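Local coordinates for protein PAN2-PAN3 deadenylation complex catalytic subunit pan2 (Neurospora crassa, PDB 4CZW) that probably serves as the catalytic subunit of the PAN deadenylation complex, an exoribonuclease that shortens the poly(A) tails of cytoplasmic mRNA to release 5'-AMP, at residues A[99-104]-A[556-561]. Numbering follows the deposited sequence.
Sequences SCHATN and RVINIQ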
loop_
_atom_site.group_PDB
_atom_site.type_symbol
_atom_site.label_atom_id
_atom_site.label_comp_id
_atom_site.label_asym_id
_atom_site.label_seq_id
_atom_site.Cartn_x
_atom_site.Cartn_y
_atom_site.Cartn_z
ATOM N N SER A 99 13.838 1.086 -1.439
ATOM C CA SER A 99 12.699 1.935 -1.100
ATOM C C SER A 99 11.578 1.911 -2.134
ATOM O O SER A 99 11.810 1.707 -3.326
ATOM C CB SER A 99 13.163 3.380 -0.898
ATOM O OG SER A 99 13.589 3.957 -2.121
ATOM N N CYS A 100 10.358 2.121 -1.652
ATOM C CA CYS A 100 9.195 2.309 -2.508
ATOM C C CYS A 100 8.532 3.632 -2.145
ATOM O O CYS A 100 9.017 4.354 -1.274
ATOM C CB CYS A 100 8.203 1.153 -2.356
ATOM S SG CYS A 100 8.824 -0.462 -2.885
ATOM N N HIS A 101 7.429 3.954 -2.813
ATOM C CA HIS A 101 6.648 5.131 -2.453
ATOM C C HIS A 101 5.189 4.947 -2.856
ATOM O O HIS A 101 4.888 4.286 -3.850
ATOM C CB HIS A 101 7.232 6.395 -3.094
ATOM C CG HIS A 101 7.095 6.447 -4.584
ATOM N ND1 HIS A 101 6.097 7.158 -5.214
ATOM C CD2 HIS A 101 7.837 5.884 -5.567
ATOM C CE1 HIS A 101 6.227 7.028 -6.522
ATOM N NE2 HIS A 101 7.274 6.261 -6.764
ATOM N N ALA A 102 4.287 5.528 -2.072
ATOM C CA ALA A 102 2.856 5.356 -2.291
ATOM C C ALA A 102 2.201 6.647 -2.772
ATOM O O ALA A 102 1.189 7.077 -2.222
ATOM C CB ALA A 102 2.184 4.866 -1.016
ATOM N N THR A 103 2.782 7.252 -3.803
ATOM C CA THR A 103 2.289 8.519 -4.335
ATOM C C THR A 103 0.863 8.411 -4.873
ATOM O O THR A 103 -0.006 9.202 -4.504
ATOM C CB THR A 103 3.203 9.046 -5.458
ATOM O OG1 THR A 103 4.503 9.329 -4.926
ATOM C CG2 THR A 103 2.627 10.311 -6.066
ATOM N N ASN A 104 0.630 7.430 -5.740
ATOM C CA ASN A 104 -0.682 7.238 -6.354
ATOM C C ASN A 104 -1.789 7.003 -5.331
ATOM O O ASN A 104 -2.922 7.448 -5.517
ATOM C CB ASN A 104 -0.646 6.064 -7.336
ATOM C CG ASN A 104 0.222 6.339 -8.548
ATOM O OD1 ASN A 104 0.696 7.455 -8.750
ATOM N ND2 ASN A 104 0.419 5.316 -9.374
ATOM N N ARG A 556 9.136 5.116 -11.780
ATOM C CA ARG A 556 9.045 5.910 -10.560
ATOM C C ARG A 556 7.833 6.838 -10.579
ATOM O O ARG A 556 7.106 6.944 -9.592
ATOM C CB ARG A 556 10.325 6.719 -10.356
ATOM C CG ARG A 556 10.181 7.855 -9.361
ATOM C CD ARG A 556 11.534 8.377 -8.923
ATOM N NE ARG A 556 12.217 7.434 -8.043
ATOM C CZ ARG A 556 12.086 7.422 -6.720
ATOM N NH1 ARG A 556 11.298 8.304 -6.122
ATOM N NH2 ARG A 556 12.744 6.527 -5.995
ATOM N N VAL A 557 7.619 7.507 -11.707
ATOM C CA VAL A 557 6.495 8.425 -11.851
ATOM C C VAL A 557 5.198 7.649 -12.077
ATOM O O VAL A 557 4.128 8.065 -11.633
ATOM C CB VAL A 557 6.731 9.420 -13.002
ATOM C CG1 VAL A 557 5.585 10.415 -13.099
ATOM C CG2 VAL A 557 8.048 10.149 -12.794
ATOM N N ILE A 558 5.304 6.510 -12.757
ATOM C CA ILE A 558 4.178 5.591 -12.897
ATOM C C ILE A 558 3.808 5.038 -11.520
ATOM O O ILE A 558 2.656 4.674 -11.270
ATOM C CB ILE A 558 4.510 4.434 -13.878
ATOM C CG1 ILE A 558 4.671 4.967 -15.302
ATOM C CG2 ILE A 558 3.432 3.360 -13.864
ATOM C CD1 ILE A 558 5.041 3.904 -16.314
ATOM N N ASN A 559 4.798 5.014 -10.627
ATOM C CA ASN A 559 4.666 4.473 -9.274
ATOM C C ASN A 559 4.394 2.973 -9.320
ATOM O O ASN A 559 3.341 2.504 -8.888
ATOM C CB ASN A 559 3.564 5.198 -8.492
ATOM C CG ASN A 559 3.686 5.013 -6.990
ATOM O OD1 ASN A 559 2.945 5.622 -6.220
ATOM N ND2 ASN A 559 4.632 4.182 -6.565
ATOM N N ILE A 560 5.361 2.229 -9.847
ATOM C CA ILE A 560 5.244 0.784 -9.970
ATOM C C ILE A 560 6.620 0.136 -9.811
ATOM O O ILE A 560 7.648 0.788 -10.004
ATOM C CB ILE A 560 4.622 0.385 -11.328
ATOM C CG1 ILE A 560 4.023 -1.023 -11.262
ATOM C CG2 ILE A 560 5.646 0.503 -12.450
ATOM C CD1 ILE A 560 3.300 -1.432 -12.522
ATOM N N GLN A 561 6.633 -1.140 -9.438
ATOM C CA GLN A 561 7.876 -1.888 -9.291
ATOM C C GLN A 561 7.903 -3.074 -10.249
ATOM O O GLN A 561 7.004 -3.914 -10.236
ATOM C CB GLN A 561 8.050 -2.369 -7.848
ATOM C CG GLN A 561 8.302 -1.256 -6.840
ATOM C CD GLN A 561 9.729 -0.742 -6.876
ATOM O OE1 GLN A 561 10.628 -1.404 -7.394
ATOM N NE2 GLN A 561 9.943 0.445 -6.321
HETATM O O HOH W 1 7.528 2.223 -5.370
#
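Where two domains of one chain meet, polar side chains can pair with backbone groups at helix ends and in loops. Here the pseudo-protease (USP-like) domain supplies 99-104 and the exonuclease domain 556-561. Two of the four direct hydrogen bonds use the side chain of N559, the positive-phi C' residue of a Schellman motif. N559 ND2 donates to H101 O (2.7 Å), while N559 OD1 accepts from N104 N (3.0 Å), an amide in the first turn of the helix whose N-cap position is A102. In return N104 ND2 donates to I558 O (3.0 Å), and H101 NE2 makes a weak hydrogen bond to R556 O (2.9 Å), so both helix ends bond across the boundary. One water bridges H101 N and Q561 NE2, 3.1 Å from each. Looser contacts add to this: N559 ND2 lies over one face of the H101 ring, and H101 CD2 over a face of the R556 guanidinium. That guanidinium forms a salt bridge with E42, beside strand 40-41, the parallel partner of 99-100. Helix 81-94 packs on N104, N559 and Q561, and helix 529-541 on N104, I558 and I560. Strand 471-481 backs V557 and I558; I558 also nears D554, probably a catalytic-metal ligand.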